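Local coordinates for protein transcriptional regulator (NtrC family) (Aquifex aeolicus, PDB 3DZD) that probably activates sigma-54-dependent transcription as an NtrC-family response regulator with an AAA+ ATPase core, captured here in its inactive state with ADP bound, at residues V308-E313 against K335-M339; P300-R304 against E342-V347. One frame throughout, in Å; residues are numbered along the deposited sequence.

Contact 1: V308-E313 against K335-M339; sequences VILLAE and KEYLM. With ADP (adenosine-5'-diphosphate), chain C.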
loop_
_atom_site.group_PDB
_atom_site.type_symbol
_atom_site.label_atom_id
_atom_site.label_comp_id
_atom_site.label_asym_id
_atom_site.label_seq_id
_atom_site.Cartn_x
_atom_site.Cartn_y
_atom_site.Cartn_z
ATOM N N VAL A 308 -21.375 19.150 14.689
ATOM C CA VAL A 308 -20.175 19.827 15.177
ATOM C C VAL A 308 -19.715 19.214 16.503
ATOM O O VAL A 308 -18.515 19.050 16.742
ATOM C CB VAL A 308 -20.371 21.360 15.296
ATOM C CG1 VAL A 308 -21.658 21.680 16.017
ATOM C CG2 VAL A 308 -19.201 21.999 16.007
ATOM N N ILE A 309 -20.673 18.852 17.348
ATOM C CA ILE A 309 -20.372 18.172 18.601
ATOM C C ILE A 309 -19.928 16.729 18.385
ATOM O O ILE A 309 -18.983 16.263 19.025
ATOM C CB ILE A 309 -21.577 18.141 19.521
ATOM C CG1 ILE A 309 -22.110 19.558 19.754
ATOM C CG2 ILE A 309 -21.199 17.474 20.825
ATOM C CD1 ILE A 309 -21.026 20.570 20.013
ATOM N N LEU A 310 -20.613 16.021 17.493
ATOM C CA LEU A 310 -20.254 14.640 17.183
ATOM C C LEU A 310 -18.809 14.577 16.735
ATOM O O LEU A 310 -18.040 13.735 17.194
ATOM C CB LEU A 310 -21.157 14.059 16.085
ATOM C CG LEU A 310 -22.616 13.805 16.475
ATOM C CD1 LEU A 310 -23.349 13.051 15.376
ATOM C CD2 LEU A 310 -22.684 13.029 17.778
ATOM N N LEU A 311 -18.454 15.485 15.840
ATOM C CA LEU A 311 -17.127 15.531 15.280
ATOM C C LEU A 311 -16.097 15.894 16.353
ATOM O O LEU A 311 -15.008 15.301 16.412
ATOM C CB LEU A 311 -17.093 16.524 14.119
ATOM C CG LEU A 311 -17.769 15.994 12.852
ATOM C CD1 LEU A 311 -18.141 17.105 11.876
ATOM C CD2 LEU A 311 -16.861 14.954 12.184
ATOM N N ALA A 312 -16.445 16.862 17.198
ATOM C CA ALA A 312 -15.554 17.292 18.266
ATOM C C ALA A 312 -15.227 16.127 19.195
ATOM O O ALA A 312 -14.075 15.930 19.584
ATOM C CB ALA A 312 -16.172 18.450 19.057
ATOM N N GLU A 313 -16.254 15.369 19.558
ATOM C CA GLU A 313 -16.083 14.245 20.460
ATOM C C GLU A 313 -15.248 13.163 19.790
ATOM O O GLU A 313 -14.434 12.507 20.433
ATOM C CB GLU A 313 -17.447 13.700 20.887
ATOM C CG GLU A 313 -18.202 14.643 21.814
ATOM C CD GLU A 313 -19.648 14.238 22.033
ATOM O OE1 GLU A 313 -20.216 13.526 21.173
ATOM O OE2 GLU A 313 -20.220 14.644 23.069
ATOM N N LYS A 335 -19.378 22.764 24.338
ATOM C CA LYS A 335 -20.372 22.414 23.330
ATOM C C LYS A 335 -21.122 23.652 22.835
ATOM O O LYS A 335 -21.297 23.838 21.622
ATOM C CB LYS A 335 -21.347 21.369 23.870
ATOM C CG LYS A 335 -20.722 20.001 24.038
ATOM C CD LYS A 335 -21.659 19.048 24.760
ATOM C CE LYS A 335 -20.990 17.708 25.012
ATOM N NZ LYS A 335 -21.858 16.810 25.815
ATOM N N GLU A 336 -21.541 24.500 23.771
ATOM C CA GLU A 336 -22.215 25.746 23.424
ATOM C C GLU A 336 -21.321 26.614 22.549
ATOM O O GLU A 336 -21.766 27.153 21.530
ATOM C CB GLU A 336 -22.616 26.518 24.683
ATOM C CG GLU A 336 -23.662 27.609 24.440
ATOM C CD GLU A 336 -25.068 27.044 24.234
ATOM O OE1 GLU A 336 -25.214 25.799 24.193
ATOM O OE2 GLU A 336 -26.028 27.843 24.116
ATOM N N TYR A 337 -20.060 26.738 22.945
ATOM C CA TYR A 337 -19.105 27.557 22.208
ATOM C C TYR A 337 -18.926 27.106 20.760
ATOM O O TYR A 337 -18.890 27.937 19.854
ATOM C CB TYR A 337 -17.753 27.557 22.917
ATOM C CG TYR A 337 -16.635 28.213 22.130
ATOM C CD1 TYR A 337 -16.363 29.571 22.274
ATOM C CD2 TYR A 337 -15.847 27.478 21.252
ATOM C CE1 TYR A 337 -15.339 30.179 21.564
ATOM C CE2 TYR A 337 -14.818 28.082 20.532
ATOM C CZ TYR A 337 -14.573 29.432 20.699
ATOM O OH TYR A 337 -13.567 30.046 19.991
ATOM N N LEU A 338 -18.792 25.798 20.549
ATOM C CA LEU A 338 -18.607 25.246 19.204
ATOM C C LEU A 338 -19.806 25.583 18.306
ATOM O O LEU A 338 -19.645 25.979 17.148
ATOM C CB LEU A 338 -18.407 23.733 19.270
ATOM C CG LEU A 338 -17.164 23.189 19.992
ATOM C CD1 LEU A 338 -17.232 21.682 20.132
ATOM C CD2 LEU A 338 -15.885 23.585 19.272
HETATM N N MSE A 339 -21.006 25.448 18.865
HETATM C CA MSE A 339 -22.242 25.664 18.125
HETATM C C MSE A 339 -22.422 27.113 17.688
HETATM O O MSE A 339 -23.265 27.418 16.842
HETATM C CB MSE A 339 -23.428 25.221 18.973
HETATM C CG MSE A 339 -23.461 23.734 19.218
HETATM SE SE MSE A 339 -24.193 22.813 17.678
HETATM C CE MSE A 339 -26.016 23.498 17.804
HETATM P PB ADP C . -11.752 18.486 1.832
HETATM O O1B ADP C . -11.341 17.179 1.185
HETATM O O2B ADP C . -10.920 19.681 1.419
HETATM O O3B ADP C . -13.219 18.781 1.749
HETATM P PA ADP C . -10.746 17.126 4.189
HETATM O O1A ADP C . -11.683 15.967 4.388
HETATM O O2A ADP C . -9.425 16.846 3.502
HETATM O O3A ADP C . -11.542 18.320 3.434
HETATM O "O5'" ADP C . -10.417 17.770 5.626
HETATM C "C5'" ADP C . -11.118 17.349 6.789
HETATM C "C4'" ADP C . -10.202 16.693 7.803
HETATM O "O4'" ADP C . -11.052 16.182 8.822
HETATM C "C3'" ADP C . -9.550 15.459 7.213
HETATM O "O3'" ADP C . -8.429 15.100 8.027
HETATM C "C2'" ADP C . -10.562 14.355 7.372
HETATM O "O2'" ADP C . -9.832 13.186 7.752
HETATM C "C1'" ADP C . -11.392 14.813 8.552
HETATM N N9 ADP C . -12.841 14.741 8.266
HETATM C C8 ADP C . -13.506 15.524 7.396
HETATM N N7 ADP C . -14.822 15.240 7.380
HETATM C C5 ADP C . -15.019 14.247 8.265
HETATM C C6 ADP C . -16.187 13.467 8.727
HETATM N N6 ADP C . -17.428 13.712 8.229
HETATM N N1 ADP C . -15.972 12.522 9.661
HETATM C C2 ADP C . -14.742 12.289 10.156
HETATM N N3 ADP C . -13.634 12.952 9.779
HETATM C C4 ADP C . -13.712 13.925 8.851
#
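I309 and L338 meet at the centre of this contact between two helices of the AAA+ lid. The short axes come within 10.0 Å and run at 122° to each other. I309 reaches across with CD1. This methyl lies over the K335 carbonyl, 3.7 Å from K335 O. It also touches the side chains of L338 and M339. L338 CD1 also packs 3.6 Å from A312 CB. Its CG lies anti to the carbonyl carbon (chi1 -64°), and the branch reaches over the alanine. One turn back, V308 CG2 packs against L338 CB at 3.8 Å. V308 CG1 faces the selenium of the selenomethionine M339, but the modelled separation is too short to be read closely.

The other end is looser and more polar. The extended chain of K335 passes over I309 and lays CG against I309 CG2. Its NZ makes only a long salt bridge to E313, with OE2 and NZ 3.9 Å apart. E332 gives the same amine a second carboxylate partner. With an alanine in place of K335, E313 and E332 would probably lose their shared cation, and the flank of I309 would be uncovered. M339 is exposed at the V308 end, while K335 and E313 are only partly so.

On helix 307-322, L311 CD2 turns to the adenine of ADP, 3.6 Å from N1. Helix 346-359 packs beside both partners: L350 touches L338 and L311, and I354 touches A312.

Contact 2: P300-R304 against E342-V347; sequences PLRER and EWKGNV. With ADP (adenosine-5'-diphosphate), chain C.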
loop_
_atom_site.group_PDB
_atom_site.type_symbol
_atom_site.label_atom_id
_atom_site.label_comp_id
_atom_site.label_asym_id
_atom_site.label_seq_id
_atom_site.Cartn_x
_atom_site.Cartn_y
_atom_site.Cartn_z
ATOM N N PRO A 300 -21.715 22.994 4.244
ATOM C CA PRO A 300 -20.748 23.484 5.230
ATOM C C PRO A 300 -21.053 22.915 6.604
ATOM O O PRO A 300 -22.188 22.514 6.893
ATOM C CB PRO A 300 -20.976 24.995 5.238
ATOM C CG PRO A 300 -21.698 25.299 3.971
ATOM C CD PRO A 300 -22.495 24.087 3.642
ATOM N N LEU A 301 -20.030 22.870 7.442
ATOM C CA LEU A 301 -20.164 22.354 8.788
ATOM C C LEU A 301 -21.250 23.102 9.577
ATOM O O LEU A 301 -22.016 22.478 10.313
ATOM C CB LEU A 301 -18.813 22.414 9.506
ATOM C CG LEU A 301 -18.785 22.074 10.994
ATOM C CD1 LEU A 301 -19.434 20.734 11.270
ATOM C CD2 LEU A 301 -17.333 22.098 11.500
ATOM N N ARG A 302 -21.324 24.425 9.407
ATOM C CA ARG A 302 -22.324 25.241 10.098
ATOM C C ARG A 302 -23.763 24.960 9.650
ATOM O O ARG A 302 -24.709 25.499 10.228
ATOM C CB ARG A 302 -22.023 26.732 9.920
ATOM C CG ARG A 302 -22.210 27.207 8.504
ATOM C CD ARG A 302 -21.502 28.508 8.237
ATOM N NE ARG A 302 -21.617 28.928 6.840
ATOM C CZ ARG A 302 -20.736 28.633 5.886
ATOM N NH1 ARG A 302 -19.658 27.896 6.156
ATOM N NH2 ARG A 302 -20.931 29.077 4.651
ATOM N N GLU A 303 -23.934 24.140 8.615
ATOM C CA GLU A 303 -25.276 23.753 8.175
ATOM C C GLU A 303 -25.647 22.370 8.677
ATOM O O GLU A 303 -26.658 21.815 8.260
ATOM C CB GLU A 303 -25.399 23.779 6.645
ATOM C CG GLU A 303 -25.508 25.173 6.040
ATOM C CD GLU A 303 -25.773 25.141 4.533
ATOM O OE1 GLU A 303 -26.481 24.217 4.047
ATOM O OE2 GLU A 303 -25.275 26.052 3.832
ATOM N N ARG A 304 -24.837 21.817 9.577
ATOM C CA ARG A 304 -24.975 20.407 9.944
ATOM C C ARG A 304 -25.469 20.175 11.365
ATOM O O ARG A 304 -25.321 19.077 11.917
ATOM C CB ARG A 304 -23.664 19.668 9.726
ATOM C CG ARG A 304 -23.180 19.736 8.307
ATOM C CD ARG A 304 -22.152 18.673 8.067
ATOM N NE ARG A 304 -21.375 18.937 6.865
ATOM C CZ ARG A 304 -20.230 18.327 6.583
ATOM N NH1 ARG A 304 -19.754 17.421 7.434
ATOM N NH2 ARG A 304 -19.573 18.609 5.457
ATOM N N GLU A 342 -18.724 29.895 13.167
ATOM C CA GLU A 342 -19.019 29.836 11.744
ATOM C C GLU A 342 -18.307 28.690 11.019
ATOM O O GLU A 342 -18.875 28.090 10.109
ATOM C CB GLU A 342 -18.653 31.162 11.089
ATOM C CG GLU A 342 -19.656 32.242 11.401
ATOM C CD GLU A 342 -20.966 31.973 10.711
ATOM O OE1 GLU A 342 -20.923 31.701 9.489
ATOM O OE2 GLU A 342 -22.025 32.024 11.382
ATOM N N TRP A 343 -17.067 28.410 11.420
ATOM C CA TRP A 343 -16.254 27.369 10.803
ATOM C C TRP A 343 -16.028 27.618 9.324
ATOM O O TRP A 343 -16.393 26.793 8.489
ATOM C CB TRP A 343 -16.879 25.990 11.007
ATOM C CG TRP A 343 -17.202 25.682 12.434
ATOM C CD1 TRP A 343 -18.441 25.531 12.976
ATOM C CD2 TRP A 343 -16.272 25.484 13.498
ATOM N NE1 TRP A 343 -18.342 25.242 14.310
ATOM C CE2 TRP A 343 -17.019 25.219 14.661
ATOM C CE3 TRP A 343 -14.880 25.517 13.587
ATOM C CZ2 TRP A 343 -16.424 24.983 15.892
ATOM C CZ3 TRP A 343 -14.289 25.284 14.813
ATOM C CH2 TRP A 343 -15.062 25.018 15.950
ATOM N N LYS A 344 -15.420 28.749 8.990
ATOM C CA LYS A 344 -15.114 29.041 7.589
ATOM C C LYS A 344 -14.175 27.986 6.988
ATOM O O LYS A 344 -14.191 27.734 5.783
ATOM C CB LYS A 344 -14.518 30.439 7.432
ATOM C CG LYS A 344 -14.185 30.780 5.989
ATOM C CD LYS A 344 -13.810 32.242 5.819
ATOM C CE LYS A 344 -13.663 32.604 4.348
ATOM N NZ LYS A 344 -13.260 34.025 4.161
ATOM N N GLY A 345 -13.353 27.379 7.840
ATOM C CA GLY A 345 -12.510 26.270 7.432
ATOM C C GLY A 345 -13.163 24.918 7.676
ATOM O O GLY A 345 -12.541 23.867 7.481
ATOM N N ASN A 346 -14.412 24.944 8.126
ATOM C CA ASN A 346 -15.191 23.730 8.281
ATOM C C ASN A 346 -14.536 22.648 9.148
ATOM O O ASN A 346 -14.054 22.945 10.231
ATOM C CB ASN A 346 -15.583 23.215 6.902
ATOM C CG ASN A 346 -16.594 24.125 6.227
ATOM O OD1 ASN A 346 -17.744 24.164 6.638
ATOM N ND2 ASN A 346 -16.161 24.888 5.220
ATOM N N VAL A 347 -14.526 21.402 8.683
ATOM C CA VAL A 347 -14.104 20.286 9.528
ATOM C C VAL A 347 -12.601 20.345 9.735
ATOM O O VAL A 347 -12.072 19.959 10.779
ATOM C CB VAL A 347 -14.490 18.922 8.921
ATOM C CG1 VAL A 347 -13.989 17.778 9.794
ATOM C CG2 VAL A 347 -15.992 18.824 8.741
HETATM P PB ADP C . -11.752 18.486 1.832
HETATM O O1B ADP C . -11.341 17.179 1.185
HETATM O O2B ADP C . -10.920 19.681 1.419
HETATM O O3B ADP C . -13.219 18.781 1.749
HETATM P PA ADP C . -10.746 17.126 4.189
HETATM O O1A ADP C . -11.683 15.967 4.388
HETATM O O2A ADP C . -9.425 16.846 3.502
HETATM O O3A ADP C . -11.542 18.320 3.434
HETATM O "O5'" ADP C . -10.417 17.770 5.626
HETATM C "C5'" ADP C . -11.118 17.349 6.789
HETATM C "C4'" ADP C . -10.202 16.693 7.803
HETATM O "O4'" ADP C . -11.052 16.182 8.822
HETATM C "C3'" ADP C . -9.550 15.459 7.213
HETATM O "O3'" ADP C . -8.429 15.100 8.027
HETATM C "C2'" ADP C . -10.562 14.355 7.372
HETATM O "O2'" ADP C . -9.832 13.186 7.752
HETATM C "C1'" ADP C . -11.392 14.813 8.552
HETATM N N9 ADP C . -12.841 14.741 8.266
HETATM C C8 ADP C . -13.506 15.524 7.396
HETATM N N7 ADP C . -14.822 15.240 7.380
HETATM C C5 ADP C . -15.019 14.247 8.265
HETATM C C6 ADP C . -16.187 13.467 8.727
HETATM N N6 ADP C . -17.428 13.712 8.229
HETATM N N1 ADP C . -15.972 12.522 9.661
HETATM C C2 ADP C . -14.742 12.289 10.156
HETATM N N3 ADP C . -13.634 12.952 9.779
HETATM C C4 ADP C . -13.712 13.925 8.851
HETATM O O HOH W 1 -19.208 26.016 8.261
#
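The amide of L301 donates to the side chain of N346, N to OD1 2.7 Å, at the start of the last lid helix. This is the sensor II region of an AAA+ ATPase of the sigma-54 activator family. The bond is nearly straight, 166° at the hydrogen, with the donor tilted 22° from the carbonyl plane. L301 has CG anti to its own amide nitrogen (chi1 173°). This turns the branch toward W343, and CD2 sits over one face of the ring as a CH-pi contact, 3.9 Å from the centroid of the five-membered ring. R302 runs its aliphatic chain across the E342 carbonyl, with CD 3.3 Å from E342 O. R302 and E342 also make a long salt bridge, NE to OE1 3.9 Å, of charges only, since OE1 lies well out of the guanidinium plane.

Further out, E160 holds both sides. It pairs with R302 NH2 and accepts from N346 ND2, while S161 O also takes the N346 amide. A type I turn from W343 to N346 brings the asparagine round to L301. Beyond it, V347 puts CG1 against the nucleotide, 3.5 Å from ADP O4'. The R304 guanidinium comes near V347 CG2 and is held by P299 O and T163 O. A water bridges the two segments. It accepts from R302 N and R302 NH1, and it lies 2.8 Å from E342 O and 2.9 Å from N346 OD1.

Overall arrangement
After the receiver domain, the chain forms the parallel sheet of the ATPase core. It leaves strand 294-297 and enters 300-304, the first half of contact 2. Helix 307-322 follows and supplies 308-313. Helix 332-339 then returns with 335-339, and contact 1 closes. The chain next reaches 342-347 and closes contact 2, so contact 1 is nested inside the larger loop. Their centres are 11 Å apart. They meet where L338 O and W343 NE1 probably form a hydrogen bond, and where L311 packs on L301. Contact 1 joins two lid helices. Contact 2 ties the loop leaving the core to the start of helix 346-359. Both touch ADP.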